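50S ribosomal protein L16 arginine hydroxylase (Escherichia coli, PDB 4CCL) catalyses the iron- and 2-oxoglutarate-dependent 3-hydroxylation of an arginine in ribosomal protein uL16, an oxygenase reaction that regulates growth. Local coordinates at residues B[137-142]-B[170-175]. Sequence-based numbering, arbitrary orientation.
Sequences TGRRRW and DEELEP. With SO4 (sulfate ion), chain L.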
loop_
_atom_site.group_PDB
_atom_site.type_symbol
_atom_site.label_atom_id
_atom_site.label_comp_id
_atom_site.label_asym_id
_atom_site.label_seq_id
_atom_site.Cartn_x
_atom_site.Cartn_y
_atom_site.Cartn_z
ATOM N N THR B 137 40.520 -18.228 3.828
ATOM C CA THR B 137 41.377 -19.216 4.476
ATOM C C THR B 137 40.633 -20.529 4.673
ATOM O O THR B 137 39.426 -20.539 4.909
ATOM C CB THR B 137 41.836 -18.752 5.872
ATOM O OG1 THR B 137 40.713 -18.731 6.762
ATOM C CG2 THR B 137 42.461 -17.372 5.811
ATOM N N GLY B 138 41.361 -21.636 4.572
ATOM C CA GLY B 138 40.781 -22.949 4.773
ATOM C C GLY B 138 40.152 -23.506 3.516
ATOM O O GLY B 138 40.430 -23.033 2.413
ATOM N N ARG B 139 39.315 -24.527 3.681
ATOM C CA ARG B 139 38.644 -25.160 2.550
ATOM C C ARG B 139 37.227 -25.603 2.893
ATOM O O ARG B 139 36.938 -25.985 4.028
ATOM C CB ARG B 139 39.445 -26.366 2.044
ATOM C CG ARG B 139 40.757 -26.014 1.362
ATOM C CD ARG B 139 41.402 -27.218 0.703
ATOM N NE ARG B 139 41.472 -28.368 1.594
ATOM C CZ ARG B 139 40.817 -29.506 1.394
ATOM N NH1 ARG B 139 40.046 -29.649 0.323
ATOM N NH2 ARG B 139 40.938 -30.503 2.261
ATOM N N ARG B 140 36.346 -25.548 1.900
ATOM C CA ARG B 140 34.986 -26.041 2.055
ATOM C C ARG B 140 34.586 -26.879 0.859
ATOM O O ARG B 140 35.066 -26.667 -0.256
ATOM C CB ARG B 140 33.992 -24.890 2.206
ATOM C CG ARG B 140 34.340 -23.910 3.295
ATOM C CD ARG B 140 33.218 -22.926 3.535
ATOM N NE ARG B 140 32.198 -23.462 4.429
ATOM C CZ ARG B 140 30.986 -22.937 4.572
ATOM N NH1 ARG B 140 30.638 -21.869 3.865
ATOM N NH2 ARG B 140 30.118 -23.482 5.412
ATOM N N ARG B 141 33.709 -27.840 1.105
ATOM C CA ARG B 141 33.065 -28.571 0.035
ATOM C C ARG B 141 31.770 -27.851 -0.294
ATOM O O ARG B 141 30.920 -27.660 0.580
ATOM C CB ARG B 141 32.776 -30.008 0.459
ATOM C CG ARG B 141 32.087 -30.844 -0.605
ATOM C CD ARG B 141 31.767 -32.223 -0.064
ATOM N NE ARG B 141 31.107 -33.074 -1.049
ATOM C CZ ARG B 141 30.653 -34.294 -0.785
ATOM N NH1 ARG B 141 30.788 -34.800 0.432
ATOM N NH2 ARG B 141 30.063 -35.006 -1.736
ATOM N N TRP B 142 31.647 -27.430 -1.547
ATOM C CA TRP B 142 30.443 -26.792 -2.052
ATOM C C TRP B 142 29.747 -27.663 -3.088
ATOM O O TRP B 142 30.384 -28.258 -3.970
ATOM C CB TRP B 142 30.750 -25.410 -2.636
ATOM C CG TRP B 142 30.727 -24.331 -1.607
ATOM C CD1 TRP B 142 31.800 -23.734 -1.026
ATOM C CD2 TRP B 142 29.553 -23.734 -1.023
ATOM N NE1 TRP B 142 31.375 -22.791 -0.118
ATOM C CE2 TRP B 142 30.030 -22.772 -0.095
ATOM C CE3 TRP B 142 28.189 -23.914 -1.192
ATOM C CZ2 TRP B 142 29.137 -21.997 0.655
ATOM C CZ3 TRP B 142 27.320 -23.140 -0.441
ATOM C CH2 TRP B 142 27.802 -22.193 0.472
ATOM N N ASP B 170 29.973 -30.498 -7.488
ATOM C CA ASP B 170 30.512 -30.916 -6.200
ATOM C C ASP B 170 32.018 -30.680 -6.221
ATOM O O ASP B 170 32.741 -31.371 -6.938
ATOM C CB ASP B 170 30.200 -32.399 -5.962
ATOM C CG ASP B 170 30.431 -32.830 -4.522
ATOM O OD1 ASP B 170 31.329 -32.269 -3.860
ATOM O OD2 ASP B 170 29.711 -33.737 -4.050
ATOM N N GLU B 171 32.499 -29.743 -5.405
ATOM C CA GLU B 171 33.914 -29.358 -5.462
ATOM C C GLU B 171 34.450 -28.869 -4.122
ATOM O O GLU B 171 33.690 -28.496 -3.237
ATOM C CB GLU B 171 34.155 -28.271 -6.524
ATOM C CG GLU B 171 33.908 -28.695 -7.969
ATOM C CD GLU B 171 34.541 -27.762 -8.980
ATOM O OE1 GLU B 171 35.568 -27.131 -8.649
ATOM O OE2 GLU B 171 34.013 -27.662 -10.108
ATOM N N GLU B 172 35.771 -28.882 -3.983
ATOM C CA GLU B 172 36.429 -28.296 -2.822
ATOM C C GLU B 172 37.071 -26.980 -3.228
ATOM O O GLU B 172 37.874 -26.938 -4.160
ATOM C CB GLU B 172 37.500 -29.238 -2.282
ATOM C CG GLU B 172 36.988 -30.605 -1.885
ATOM C CD GLU B 172 38.114 -31.582 -1.610
ATOM O OE1 GLU B 172 39.240 -31.342 -2.096
ATOM O OE2 GLU B 172 37.876 -32.584 -0.904
ATOM N N LEU B 173 36.723 -25.907 -2.528
ATOM C CA LEU B 173 37.182 -24.575 -2.913
ATOM C C LEU B 173 38.463 -24.156 -2.201
ATOM O O LEU B 173 38.548 -24.181 -0.972
ATOM C CB LEU B 173 36.075 -23.538 -2.696
ATOM C CG LEU B 173 35.172 -23.219 -3.895
ATOM C CD1 LEU B 173 34.736 -24.477 -4.626
ATOM C CD2 LEU B 173 33.955 -22.417 -3.457
ATOM N N GLU B 174 39.463 -23.784 -2.989
ATOM C CA GLU B 174 40.719 -23.280 -2.459
ATOM C C GLU B 174 40.573 -21.772 -2.276
ATOM O O GLU B 174 39.714 -21.159 -2.909
ATOM C CB GLU B 174 41.858 -23.604 -3.429
ATOM C CG GLU B 174 41.810 -25.016 -4.018
ATOM C CD GLU B 174 42.262 -26.095 -3.045
ATOM O OE1 GLU B 174 42.482 -25.781 -1.858
ATOM O OE2 GLU B 174 42.403 -27.261 -3.472
ATOM N N PRO B 175 41.390 -21.167 -1.394
ATOM C CA PRO B 175 41.332 -19.711 -1.217
ATOM C C PRO B 175 41.518 -18.957 -2.533
ATOM O O PRO B 175 42.451 -19.243 -3.282
ATOM C CB PRO B 175 42.503 -19.420 -0.265
ATOM C CG PRO B 175 43.336 -20.676 -0.248
ATOM C CD PRO B 175 42.367 -21.787 -0.484
HETATM S S SO4 L . 27.653 -19.813 3.984
HETATM O O1 SO4 L . 28.796 -18.983 3.615
HETATM O O2 SO4 L . 26.516 -19.504 3.121
HETATM O O3 SO4 L . 27.993 -21.222 3.821
HETATM O O4 SO4 L . 27.307 -19.544 5.376
#
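Arg141 and Asp170 form a two-bond salt bridge: NE of Arg141 donates to OD1 of Asp170 at 2.9 Å and NH2 to OD2 at 2.7 Å. Both oxygens offer their syn lone pairs, and the guanidinium and carboxylate are nearly coplanar, 22° apart. CG of Arg141 lies anti to the backbone N (chi1 180°) and the rest of the chain is extended, which carries the guanidinium out to Asp170; NH1 hydrogen-bonds to Tyr190 OH. A leucine in its place would probably leave the Asp170 carboxylate without this two-pronged partner and Tyr190 without its guanidinium mate. Farther along, Arg139 NH1 forms a salt bridge with Glu172 OE1 at 3.1 Å, the planes 65° apart; its NH2 makes another, to Glu193. The backbones form an antiparallel ladder of the JmjC (cupin) fold, joining edge strand 167-173 to 140-145, which has 187-191 on its other flank. Trp142 and Glu171 exchange backbone hydrogen bonds, and Leu173 N donates to Arg140 O. On the sheet face turned from Arg141, Leu173 CD2 touches Trp142 CD1 at 3.5 Å. Asn197 OD1 accepts from Trp142 NE1 and Arg140 NH1. That NH1 also donates to O3 of a sulfate, probably from the crystallisation liquor, which Ser114 OG also binds; Arg140 and Ser114 are inferred substrate-binding residues.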